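PDB 5G0A: transaminase from Bacillus megaterium, which probably transfers amino groups between S-configured amines and carbonyl compounds such as ketones, with pyridoxal-5'-phosphate as its cofactor. Local coordinates for residues P33-S38 / I45-T50; E15-R18 / M22-F25; A426-V431 / L461-D466; G41-M46 / I454-D459. All coordinates share one frame; numbering follows the deposited sequence.

Contact 1: residues P33-S38 / I45-T50; sequences PVPIES and IMPDGT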
loop_
_atom_site.group_PDB
_atom_site.type_symbol
_atom_site.label_atom_id
_atom_site.label_comp_id
_atom_site.label_asym_id
_atom_site.label_seq_id
_atom_site.Cartn_x
_atom_site.Cartn_y
_atom_site.Cartn_z
ATOM N N PRO B 33 6.562 -5.895 -38.893
ATOM C CA PRO B 33 6.014 -7.224 -38.544
ATOM C C PRO B 33 6.833 -8.355 -39.150
ATOM O O PRO B 33 7.418 -8.198 -40.234
ATOM C CB PRO B 33 4.579 -7.207 -39.095
ATOM C CG PRO B 33 4.480 -6.004 -39.986
ATOM C CD PRO B 33 5.678 -5.121 -39.787
ATOM N N VAL B 34 6.904 -9.472 -38.434
ATOM C CA VAL B 34 7.653 -10.639 -38.876
ATOM C C VAL B 34 6.656 -11.797 -38.926
ATOM O O VAL B 34 6.433 -12.475 -37.917
ATOM C CB VAL B 34 8.865 -10.951 -37.949
ATOM C CG1 VAL B 34 9.578 -12.225 -38.374
ATOM C CG2 VAL B 34 9.862 -9.787 -37.937
ATOM N N PRO B 35 6.051 -12.030 -40.110
ATOM C CA PRO B 35 5.061 -13.098 -40.189
ATOM C C PRO B 35 5.660 -14.503 -40.155
ATOM O O PRO B 35 6.657 -14.801 -40.826
ATOM C CB PRO B 35 4.335 -12.815 -41.507
ATOM C CG PRO B 35 5.345 -12.111 -42.349
ATOM C CD PRO B 35 6.163 -11.282 -41.385
ATOM N N ILE B 36 5.061 -15.347 -39.328
ATOM C CA ILE B 36 5.397 -16.764 -39.281
ATOM C C ILE B 36 4.175 -17.577 -39.676
ATOM O O ILE B 36 3.138 -17.542 -38.995
ATOM C CB ILE B 36 5.908 -17.179 -37.882
ATOM C CG1 ILE B 36 7.125 -16.325 -37.487
ATOM C CG2 ILE B 36 6.190 -18.681 -37.830
ATOM C CD1 ILE B 36 8.335 -16.464 -38.430
ATOM N N GLU B 37 4.290 -18.294 -40.798
ATOM C CA GLU B 37 3.168 -19.086 -41.349
ATOM C C GLU B 37 2.972 -20.450 -40.690
ATOM O O GLU B 37 1.853 -20.952 -40.609
ATOM C CB GLU B 37 3.335 -19.228 -42.888
ATOM C CG GLU B 37 2.249 -20.062 -43.600
ATOM C CD GLU B 37 2.506 -21.560 -43.571
ATOM O OE1 GLU B 37 3.675 -21.992 -43.577
ATOM O OE2 GLU B 37 1.519 -22.344 -43.547
ATOM N N SER B 38 4.056 -21.074 -40.253
ATOM C CA SER B 38 3.981 -22.394 -39.634
ATOM C C SER B 38 5.285 -22.651 -38.912
ATOM O O SER B 38 6.246 -21.884 -39.052
ATOM C CB SER B 38 3.658 -23.513 -40.661
ATOM O OG SER B 38 4.677 -23.595 -41.654
ATOM N N ILE B 45 8.746 -21.018 -40.058
ATOM C CA ILE B 45 8.646 -20.941 -41.513
ATOM C C ILE B 45 7.853 -19.683 -41.832
ATOM O O ILE B 45 6.735 -19.512 -41.375
ATOM C CB ILE B 45 7.997 -22.207 -42.128
ATOM C CG1 ILE B 45 8.854 -23.459 -41.872
ATOM C CG2 ILE B 45 7.807 -22.056 -43.642
ATOM C CD1 ILE B 45 8.511 -24.230 -40.620
ATOM N N MET B 46 8.444 -18.806 -42.635
ATOM C CA MET B 46 7.757 -17.606 -43.090
ATOM C C MET B 46 6.853 -17.881 -44.302
ATOM O O MET B 46 6.919 -18.964 -44.890
ATOM C CB MET B 46 8.783 -16.513 -43.395
ATOM C CG MET B 46 9.653 -16.177 -42.191
ATOM S SD MET B 46 10.731 -14.776 -42.491
ATOM C CE MET B 46 9.583 -13.399 -42.503
ATOM N N PRO B 47 5.981 -16.919 -44.662
ATOM C CA PRO B 47 5.042 -17.197 -45.755
ATOM C C PRO B 47 5.741 -17.510 -47.088
ATOM O O PRO B 47 5.186 -18.219 -47.896
ATOM C CB PRO B 47 4.248 -15.895 -45.882
ATOM C CG PRO B 47 4.306 -15.255 -44.514
ATOM C CD PRO B 47 5.632 -15.676 -43.922
ATOM N N ASP B 48 6.933 -16.970 -47.301
ATOM C CA ASP B 48 7.664 -17.215 -48.561
ATOM C C ASP B 48 8.468 -18.509 -48.515
ATOM O O ASP B 48 9.155 -18.863 -49.489
ATOM C CB ASP B 48 8.560 -16.026 -48.922
ATOM C CG ASP B 48 9.704 -15.807 -47.934
ATOM O OD1 ASP B 48 9.892 -16.617 -47.004
ATOM O OD2 ASP B 48 10.418 -14.795 -48.095
ATOM N N GLY B 49 8.376 -19.209 -47.384
ATOM C CA GLY B 49 9.087 -20.461 -47.189
ATOM C C GLY B 49 10.451 -20.343 -46.532
ATOM O O GLY B 49 11.114 -21.360 -46.339
ATOM N N THR B 50 10.883 -19.122 -46.204
ATOM C CA THR B 50 12.144 -18.883 -45.456
ATOM C C THR B 50 12.094 -19.612 -44.105
ATOM O O THR B 50 11.094 -19.522 -43.394
ATOM C CB THR B 50 12.380 -17.370 -45.214
ATOM O OG1 THR B 50 12.502 -16.688 -46.468
ATOM C CG2 THR B 50 13.647 -17.083 -44.363
HETATM O O HOH W 1 5.244 -21.243 -45.825
#

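Contact 2: residues E15-R18 / M22-F25; sequences EWDR and MRTF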
loop_
_atom_site.group_PDB
_atom_site.type_symbol
_atom_site.label_atom_id
_atom_site.label_comp_id
_atom_site.label_asym_id
_atom_site.label_seq_id
_atom_site.Cartn_x
_atom_site.Cartn_y
_atom_site.Cartn_z
ATOM N N GLU B 15 -0.597 -5.442 -42.667
ATOM C CA GLU B 15 -1.280 -4.164 -42.536
ATOM C C GLU B 15 -2.177 -4.178 -41.300
ATOM O O GLU B 15 -2.143 -3.241 -40.491
ATOM C CB GLU B 15 -2.101 -3.867 -43.802
ATOM C CG GLU B 15 -2.979 -2.627 -43.732
ATOM C CD GLU B 15 -3.841 -2.473 -44.974
ATOM O OE1 GLU B 15 -3.271 -2.214 -46.059
ATOM O OE2 GLU B 15 -5.081 -2.633 -44.873
ATOM N N TRP B 16 -2.935 -5.260 -41.150
ATOM C CA TRP B 16 -3.815 -5.431 -39.982
ATOM C C TRP B 16 -3.021 -5.482 -38.681
ATOM O O TRP B 16 -3.441 -4.903 -37.652
ATOM C CB TRP B 16 -4.652 -6.718 -40.102
ATOM C CG TRP B 16 -5.741 -6.714 -41.152
ATOM C CD1 TRP B 16 -6.318 -5.626 -41.761
ATOM C CD2 TRP B 16 -6.405 -7.864 -41.676
ATOM N NE1 TRP B 16 -7.294 -6.045 -42.649
ATOM C CE2 TRP B 16 -7.363 -7.410 -42.618
ATOM C CE3 TRP B 16 -6.268 -9.241 -41.465
ATOM C CZ2 TRP B 16 -8.195 -8.289 -43.331
ATOM C CZ3 TRP B 16 -7.097 -10.119 -42.184
ATOM C CH2 TRP B 16 -8.048 -9.628 -43.103
ATOM N N ASP B 17 -1.910 -6.205 -38.724
ATOM C CA ASP B 17 -1.022 -6.351 -37.569
ATOM C C ASP B 17 -0.481 -4.974 -37.169
ATOM O O ASP B 17 -0.500 -4.608 -35.999
ATOM C CB ASP B 17 0.088 -7.348 -37.906
ATOM C CG ASP B 17 1.050 -7.588 -36.758
ATOM O OD1 ASP B 17 1.944 -6.746 -36.559
ATOM O OD2 ASP B 17 0.937 -8.629 -36.079
ATOM N N ARG B 18 -0.030 -4.184 -38.155
ATOM C CA ARG B 18 0.406 -2.811 -37.866
ATOM C C ARG B 18 -0.701 -1.919 -37.277
ATOM O O ARG B 18 -0.459 -1.190 -36.319
ATOM C CB ARG B 18 0.989 -2.141 -39.132
ATOM C CG ARG B 18 2.367 -2.627 -39.548
ATOM C CD ARG B 18 2.842 -1.874 -40.803
ATOM N NE ARG B 18 3.797 -2.660 -41.588
ATOM C CZ ARG B 18 3.525 -3.267 -42.750
ATOM N NH1 ARG B 18 2.328 -3.167 -43.322
ATOM N NH2 ARG B 18 4.476 -3.955 -43.358
ATOM N N MET B 22 -1.729 -3.876 -30.487
ATOM C CA MET B 22 -0.842 -3.076 -29.632
ATOM C C MET B 22 0.595 -3.565 -29.695
ATOM O O MET B 22 0.859 -4.776 -29.677
ATOM C CB MET B 22 -1.335 -3.093 -28.171
ATOM C CG MET B 22 -2.731 -2.542 -27.981
ATOM S SD MET B 22 -3.109 -2.257 -26.214
ATOM C CE MET B 22 -2.210 -0.737 -25.908
ATOM N N ARG B 23 1.520 -2.611 -29.754
ATOM C CA ARG B 23 2.950 -2.906 -29.840
ATOM C C ARG B 23 3.499 -3.207 -28.468
ATOM O O ARG B 23 3.044 -2.628 -27.476
ATOM C CB ARG B 23 3.721 -1.688 -30.365
ATOM C CG ARG B 23 3.333 -1.221 -31.755
ATOM C CD ARG B 23 3.956 -2.106 -32.835
ATOM N NE ARG B 23 3.372 -3.449 -32.994
ATOM C CZ ARG B 23 2.273 -3.730 -33.702
ATOM N NH1 ARG B 23 1.603 -2.772 -34.334
ATOM N NH2 ARG B 23 1.851 -4.991 -33.803
ATOM N N THR B 24 4.465 -4.116 -28.433
ATOM C CA THR B 24 5.320 -4.313 -27.258
ATOM C C THR B 24 6.791 -4.269 -27.679
ATOM O O THR B 24 7.155 -4.722 -28.765
ATOM C CB THR B 24 4.992 -5.613 -26.500
ATOM O OG1 THR B 24 5.048 -6.741 -27.391
ATOM C CG2 THR B 24 3.598 -5.512 -25.865
ATOM N N PHE B 25 7.616 -3.682 -26.815
ATOM C CA PHE B 25 9.073 -3.528 -27.016
ATOM C C PHE B 25 9.531 -2.620 -28.162
ATOM O O PHE B 25 10.643 -2.114 -28.124
ATOM C CB PHE B 25 9.790 -4.885 -27.035
ATOM C CG PHE B 25 9.533 -5.691 -25.800
ATOM C CD1 PHE B 25 10.206 -5.399 -24.615
ATOM C CD2 PHE B 25 8.578 -6.715 -25.805
ATOM C CE1 PHE B 25 9.943 -6.120 -23.451
ATOM C CE2 PHE B 25 8.325 -7.446 -24.645
ATOM C CZ PHE B 25 9.000 -7.145 -23.472
#

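Contact 3: residues A426-V431 / L461-D466; sequences ALEKGV and LDYALD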
loop_
_atom_site.group_PDB
_atom_site.type_symbol
_atom_site.label_atom_id
_atom_site.label_comp_id
_atom_site.label_asym_id
_atom_site.label_seq_id
_atom_site.Cartn_x
_atom_site.Cartn_y
_atom_site.Cartn_z
ATOM N N ALA B 426 23.879 -13.160 -36.548
ATOM C CA ALA B 426 23.515 -14.567 -36.705
ATOM C C ALA B 426 22.333 -14.760 -37.670
ATOM O O ALA B 426 22.246 -15.790 -38.348
ATOM C CB ALA B 426 23.244 -15.209 -35.354
ATOM N N LEU B 427 21.459 -13.758 -37.762
ATOM C CA LEU B 427 20.280 -13.823 -38.643
ATOM C C LEU B 427 20.635 -13.975 -40.126
ATOM O O LEU B 427 19.916 -14.625 -40.889
ATOM C CB LEU B 427 19.380 -12.595 -38.442
ATOM C CG LEU B 427 17.982 -12.600 -39.083
ATOM C CD1 LEU B 427 17.131 -13.773 -38.601
ATOM C CD2 LEU B 427 17.269 -11.278 -38.836
ATOM N N GLU B 428 21.748 -13.370 -40.529
ATOM C CA GLU B 428 22.273 -13.542 -41.885
ATOM C C GLU B 428 22.507 -15.017 -42.215
ATOM O O GLU B 428 22.441 -15.413 -43.382
ATOM C CB GLU B 428 23.582 -12.767 -42.054
ATOM C CG GLU B 428 23.486 -11.283 -41.742
ATOM C CD GLU B 428 24.832 -10.583 -41.809
ATOM O OE1 GLU B 428 25.800 -11.197 -42.305
ATOM O OE2 GLU B 428 24.921 -9.420 -41.369
ATOM N N LYS B 429 22.785 -15.816 -41.185
ATOM C CA LYS B 429 22.966 -17.261 -41.323
ATOM C C LYS B 429 21.672 -18.062 -41.110
ATOM O O LYS B 429 21.706 -19.294 -41.001
ATOM C CB LYS B 429 24.070 -17.745 -40.370
ATOM C CG LYS B 429 25.456 -17.163 -40.656
ATOM C CD LYS B 429 26.076 -17.729 -41.929
ATOM C CE LYS B 429 26.547 -19.167 -41.738
ATOM N NZ LYS B 429 27.101 -19.778 -42.987
ATOM N N GLY B 430 20.541 -17.351 -41.061
ATOM C CA GLY B 430 19.224 -17.953 -40.816
ATOM C C GLY B 430 19.038 -18.530 -39.417
ATOM O O GLY B 430 18.257 -19.464 -39.239
ATOM N N VAL B 431 19.770 -17.991 -38.438
ATOM C CA VAL B 431 19.715 -18.470 -37.056
ATOM C C VAL B 431 19.228 -17.351 -36.146
ATOM O O VAL B 431 19.643 -16.191 -36.290
ATOM C CB VAL B 431 21.078 -19.028 -36.563
ATOM C CG1 VAL B 431 21.026 -19.397 -35.080
ATOM C CG2 VAL B 431 21.487 -20.255 -37.379
ATOM N N LEU B 461 26.877 -18.266 -34.280
ATOM C CA LEU B 461 27.426 -17.543 -33.142
ATOM C C LEU B 461 28.916 -17.236 -33.382
ATOM O O LEU B 461 29.377 -16.138 -33.082
ATOM C CB LEU B 461 27.238 -18.361 -31.857
ATOM C CG LEU B 461 27.750 -17.779 -30.536
ATOM C CD1 LEU B 461 27.280 -16.342 -30.361
ATOM C CD2 LEU B 461 27.309 -18.651 -29.368
ATOM N N ASP B 462 29.638 -18.217 -33.924
ATOM C CA ASP B 462 31.064 -18.085 -34.271
ATOM C C ASP B 462 31.217 -16.859 -35.181
ATOM O O ASP B 462 31.926 -15.909 -34.844
ATOM C CB ASP B 462 31.530 -19.374 -34.967
ATOM C CG ASP B 462 33.064 -19.553 -34.993
ATOM O OD1 ASP B 462 33.819 -18.728 -34.433
ATOM O OD2 ASP B 462 33.499 -20.563 -35.579
ATOM N N TYR B 463 30.502 -16.875 -36.304
ATOM C CA TYR B 463 30.387 -15.731 -37.216
ATOM C C TYR B 463 30.037 -14.410 -36.517
ATOM O O TYR B 463 30.614 -13.364 -36.831
ATOM C CB TYR B 463 29.348 -16.046 -38.305
ATOM C CG TYR B 463 29.073 -14.908 -39.256
ATOM C CD1 TYR B 463 29.954 -14.624 -40.302
ATOM C CD2 TYR B 463 27.930 -14.115 -39.123
ATOM C CE1 TYR B 463 29.711 -13.576 -41.175
ATOM C CE2 TYR B 463 27.679 -13.070 -39.995
ATOM C CZ TYR B 463 28.570 -12.809 -41.020
ATOM O OH TYR B 463 28.341 -11.772 -41.887
ATOM N N ALA B 464 29.085 -14.459 -35.583
ATOM C CA ALA B 464 28.621 -13.271 -34.863
ATOM C C ALA B 464 29.707 -12.666 -33.967
ATOM O O ALA B 464 29.904 -11.444 -33.947
ATOM C CB ALA B 464 27.380 -13.606 -34.034
ATOM N N LEU B 465 30.388 -13.529 -33.220
ATOM C CA LEU B 465 31.424 -13.105 -32.282
ATOM C C LEU B 465 32.679 -12.595 -32.999
ATOM O O LEU B 465 33.369 -11.715 -32.486
ATOM C CB LEU B 465 31.762 -14.236 -31.306
ATOM C CG LEU B 465 30.659 -14.621 -30.304
ATOM C CD1 LEU B 465 31.061 -15.846 -29.507
ATOM C CD2 LEU B 465 30.295 -13.476 -29.365
ATOM N N ASP B 466 32.963 -13.139 -34.182
ATOM C CA ASP B 466 34.021 -12.598 -35.041
ATOM C C ASP B 466 33.785 -11.111 -35.274
ATOM O O ASP B 466 34.689 -10.298 -35.101
ATOM C CB ASP B 466 34.065 -13.323 -36.391
ATOM C CG ASP B 466 34.944 -14.564 -36.378
ATOM O OD1 ASP B 466 35.821 -14.702 -35.493
ATOM O OD2 ASP B 466 34.762 -15.405 -37.283
#

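Contact 4: residues G41-M46 / I454-D459; sequences GDYLIM and IDKAMD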
loop_
_atom_site.group_PDB
_atom_site.type_symbol
_atom_site.label_atom_id
_atom_site.label_comp_id
_atom_site.label_asym_id
_atom_site.label_seq_id
_atom_site.Cartn_x
_atom_site.Cartn_y
_atom_site.Cartn_z
ATOM N N GLY B 41 9.507 -28.569 -35.465
ATOM C CA GLY B 41 10.716 -28.909 -34.722
ATOM C C GLY B 41 11.372 -27.674 -34.129
ATOM O O GLY B 41 10.789 -27.007 -33.287
ATOM N N ASP B 42 12.574 -27.342 -34.597
ATOM C CA ASP B 42 13.253 -26.124 -34.139
ATOM C C ASP B 42 13.188 -24.960 -35.119
ATOM O O ASP B 42 13.897 -23.965 -34.980
ATOM C CB ASP B 42 14.698 -26.443 -33.727
ATOM C CG ASP B 42 14.748 -27.184 -32.433
ATOM O OD1 ASP B 42 14.480 -26.566 -31.375
ATOM O OD2 ASP B 42 15.003 -28.401 -32.467
ATOM N N TYR B 43 12.283 -25.072 -36.088
ATOM C CA TYR B 43 12.190 -24.103 -37.170
ATOM C C TYR B 43 10.878 -23.304 -37.233
ATOM O O TYR B 43 9.802 -23.839 -36.982
ATOM C CB TYR B 43 12.454 -24.806 -38.515
ATOM C CG TYR B 43 13.924 -25.085 -38.714
ATOM C CD1 TYR B 43 14.512 -26.254 -38.225
ATOM C CD2 TYR B 43 14.726 -24.165 -39.378
ATOM C CE1 TYR B 43 15.869 -26.494 -38.399
ATOM C CE2 TYR B 43 16.081 -24.399 -39.554
ATOM C CZ TYR B 43 16.641 -25.562 -39.072
ATOM O OH TYR B 43 18.011 -25.761 -39.251
ATOM N N LEU B 44 11.014 -22.020 -37.553
ATOM C CA LEU B 44 9.899 -21.155 -37.924
ATOM C C LEU B 44 9.924 -21.004 -39.447
ATOM O O LEU B 44 10.992 -20.864 -40.041
ATOM C CB LEU B 44 10.057 -19.772 -37.286
ATOM C CG LEU B 44 10.513 -19.785 -35.808
ATOM C CD1 LEU B 44 10.662 -18.359 -35.284
ATOM C CD2 LEU B 44 9.602 -20.631 -34.909
ATOM N N ILE B 45 8.746 -21.018 -40.058
ATOM C CA ILE B 45 8.646 -20.941 -41.513
ATOM C C ILE B 45 7.853 -19.683 -41.832
ATOM O O ILE B 45 6.735 -19.512 -41.375
ATOM C CB ILE B 45 7.997 -22.207 -42.128
ATOM C CG1 ILE B 45 8.854 -23.459 -41.872
ATOM C CG2 ILE B 45 7.807 -22.056 -43.642
ATOM C CD1 ILE B 45 8.511 -24.230 -40.620
ATOM N N MET B 46 8.444 -18.806 -42.635
ATOM C CA MET B 46 7.757 -17.606 -43.090
ATOM C C MET B 46 6.853 -17.881 -44.302
ATOM O O MET B 46 6.919 -18.964 -44.890
ATOM C CB MET B 46 8.783 -16.513 -43.395
ATOM C CG MET B 46 9.653 -16.177 -42.191
ATOM S SD MET B 46 10.731 -14.776 -42.491
ATOM C CE MET B 46 9.583 -13.399 -42.503
ATOM N N ILE B 454 22.317 -27.833 -33.454
ATOM C CA ILE B 454 23.282 -27.239 -32.511
ATOM C C ILE B 454 24.531 -26.745 -33.257
ATOM O O ILE B 454 24.972 -25.613 -33.068
ATOM C CB ILE B 454 23.669 -28.210 -31.368
ATOM C CG1 ILE B 454 22.475 -28.453 -30.441
ATOM C CG2 ILE B 454 24.876 -27.674 -30.584
ATOM C CD1 ILE B 454 22.652 -29.657 -29.529
ATOM N N ASP B 455 25.084 -27.581 -34.135
ATOM C CA ASP B 455 26.251 -27.167 -34.946
ATOM C C ASP B 455 25.978 -25.917 -35.778
ATOM O O ASP B 455 26.808 -25.014 -35.830
ATOM C CB ASP B 455 26.725 -28.304 -35.868
ATOM C CG ASP B 455 27.363 -29.458 -35.106
ATOM O OD1 ASP B 455 27.609 -29.335 -33.888
ATOM O OD2 ASP B 455 27.600 -30.505 -35.731
ATOM N N LYS B 456 24.808 -25.865 -36.412
ATOM C CA LYS B 456 24.410 -24.706 -37.213
ATOM C C LYS B 456 24.284 -23.436 -36.365
ATOM O O LYS B 456 24.700 -22.355 -36.776
ATOM C CB LYS B 456 23.109 -25.008 -37.975
ATOM C CG LYS B 456 22.549 -23.837 -38.775
ATOM C CD LYS B 456 21.443 -24.288 -39.719
ATOM C CE LYS B 456 20.586 -23.116 -40.186
ATOM N NZ LYS B 456 19.414 -23.603 -40.964
ATOM N N ALA B 457 23.705 -23.572 -35.174
ATOM C CA ALA B 457 23.536 -22.433 -34.297
ATOM C C ALA B 457 24.890 -21.927 -33.790
ATOM O O ALA B 457 25.147 -20.719 -33.773
ATOM C CB ALA B 457 22.606 -22.790 -33.138
ATOM N N MET B 458 25.765 -22.855 -33.419
ATOM C CA MET B 458 27.084 -22.479 -32.881
ATOM C C MET B 458 27.979 -21.847 -33.955
ATOM O O MET B 458 28.736 -20.915 -33.680
ATOM C CB MET B 458 27.760 -23.676 -32.229
ATOM C CG MET B 458 27.095 -24.163 -30.948
ATOM S SD MET B 458 27.121 -22.978 -29.592
ATOM C CE MET B 458 25.417 -22.404 -29.558
ATOM N N ASP B 459 27.868 -22.351 -35.177
ATOM C CA ASP B 459 28.478 -21.707 -36.342
ATOM C C ASP B 459 28.052 -20.252 -36.511
ATOM O O ASP B 459 28.895 -19.375 -36.717
ATOM C CB ASP B 459 28.166 -22.494 -37.617
ATOM C CG ASP B 459 29.273 -23.450 -37.996
ATOM O OD1 ASP B 459 30.360 -22.970 -38.386
ATOM O OD2 ASP B 459 29.057 -24.680 -37.923
#

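Contact 1: residues P33-S38 / I45-T50
Ser38 and Ile45 form an antiparallel hydrogen-bonded pair, with Glu37 added as a classic beta bulge. The contact flanks the 38-40/43-45 hairpin, at the outer strand of a small four-stranded sheet. The second subunit covers this side: Tyr82 of that subunit bonds Ile36 O and Arg81 of that subunit bonds Glu37 O.

Ile45 N gives a backbone bond to Ser38 O at 2.8 Å. Ile45 O accepts twice, from Glu37 N at 2.8 Å and from Ser38 N at a longer 3.3 Å. Ser38 OG donates to Glu37 OE1 from above the carboxylate plane, 2.7 Å away. A water links Glu37 OE1 to Met46 O.

Van der Waals contacts make up the rest. Carbon meets oxygen where Ile45 CB lies 3.6 Å from Ser38 OG and Ile45 CD1 rests on Ser38 O. The rings of Pro35 and Pro47 cross at about a right angle, with Pro35 CB 3.9 Å from Pro47 CG. Met46 bends at its sulfur (chi3 72°), and its CE reaches Pro35 CD. Met46 CG touches Ile36 CD1 at 4.0 Å. An alanine at Ile45 would probably leave Ser38 O and OG without their apolar cover.

Pro35 O is buried with no polar partner. Neither Pro35 nor Pro47 has a backbone N-H to give, which probably helps to end the pairing here; beyond the bulge the contact is mostly side-chain packing.

Contact 2: residues E15-R18 / M22-F25
The guanidinium of Arg23 meets two backbone oxygens, Asp17 O and Arg18 O, at its edge and in its plane. Tyr31 makes a cation-pi contact with the same group. The motif is a helix end met by the loop that follows it. Helix 10-20 finishes, the chain runs on, and the Arg23 side chain reaches back to carbonyls near the C-terminal end of the helix. This lies in the N-terminal part of a class-III aminotransferase chain.

Arg23 grips Asp17 O end-on with two nitrogens, NH2 at 3.2 Å and NH1 at 3.3 Å. Both come from the same face of that carbonyl. The NH2 bond lies well above the carbonyl plane, while the NH1 bond is tilted less. A weak third bond runs from NH1 to Arg18 O. Bends at chi2 (-78°) and chi3 (73°) fold the arginine chain round to bring its end to the helix.

Gln28 OE1 takes a further bond from NH1, and Gln28 NE2 donates to Arg18 O. The helix end also lies against the second subunit: Ala90 of that subunit packs on Asp17, and Lys114 of that subunit adds a weak bond to Arg18 O.

A salt bridge between Asp17 and Arg23 completes the join. Asp17 OD1 accepts from Tyr31 OH as well, which probably helps to hold the carboxylate in place. Its plane is 23° from that of the guanidinium, and Asp17 OD1 lies 3.3 Å from Arg23 NH2.

Contact 3: residues A426-V431 / L461-D466
This is a helix and the turn at its end packed on a second helix, partly buried, in which Ala426 meets Ala464 and Glu428 meets Tyr463. It belongs to the C-terminal region of a class-III aminotransferase, a family of the PLP-dependent fold type I. Helix 418-427 and this turn lie beside helix 451-468.

The alanines let the two backbones come near. Their CA atoms are 5.6 Å apart, and Ala464 CB lies 4.3 Å from Ala426 N. Ile422 also packs on Ala464, and Ala460 on Ala426, so small and apolar residues fill the inner side of the join.

The outer side is polar. A type I turn from Leu427 to Gly430 leads out of this helix region and carries Glu428 and Lys429 toward Tyr463. With CG opposite the backbone N (chi1 176°), the tyrosine ring reaches out from its helix to the turn. Lys429 CG approaches the ring obliquely, 4.2 Å from Tyr463 CD2. Glu428 extends beyond CG and crosses the tyrosine at about a right angle. Its carboxylate plane stands 64° from the ring plane.

The carboxylate has two partners. Glu428 OE2 makes a salt bridge with Lys425, one turn back. Glu428 OE1 sits at the ring edge and accepts on its syn side, 27° out of the carboxylate plane, from Tyr463 OH at 2.6 Å.

Contact 4: residues G41-M46 / I454-D459
Tyr43 overlaps the end of the Lys456 side chain with its phenol hydroxyl and ring edge. The motif is a helix lying over a small sheet in a class-III aminotransferase. Strand 43-45 supplies the tyrosine and helix 451-468 the lysine, more than 400 residues later in the chain.

The two side chains come from opposite directions. Lys456 has CG trans to its backbone N (chi1 176°) and stays extended to its amine, which spans the distance to the strand. Its methylene carbons pass close to the hydroxyl, with Lys456 CD 3.8 Å from Tyr43 OH. Leu53 and Val431, on neighbouring strands, also touch the lysine chain.

The strongest polar partner of the phenol oxygen is Asp453, whose OD1 hydrogen-bonds to it. Arg51 makes a cation-pi contact with the tyrosine ring. A phenylalanine at Tyr43 would keep the ring for Arg51, but would probably leave both Lys456 NZ and Asp453 without their shared hydroxyl.

The amine is at the ring edge, in the ring plane, and not over a face. Lys456 NZ lies 3.7 Å from Tyr43 CE2 and donates to Tyr43 OH at 3.1 Å.

Contacts 1 and 4 share Ile45 and Met46, and their centres are 14 Å apart. Ile36 CD1 also touches Leu44 CB at 3.9 Å. Contacts 3 and 4 both use helix 451-468, with centres 11 Å apart; Val431 CG2 packs on Lys456 O at 3.9 Å. Contact 4 thus joins the bulge region of contact 1, through strand 43-45, to the helix region of contact 3. Contact 2, its centre 16 Å from that of contact 1, touches it through Pro33, whose CD is 3.6 Å from Arg18 NE. Both reach the second subunit. None of the four holds a residue of the pyridoxal-5'-phosphate pocket; all lie about 20 to 25 Å from the centre of the chain.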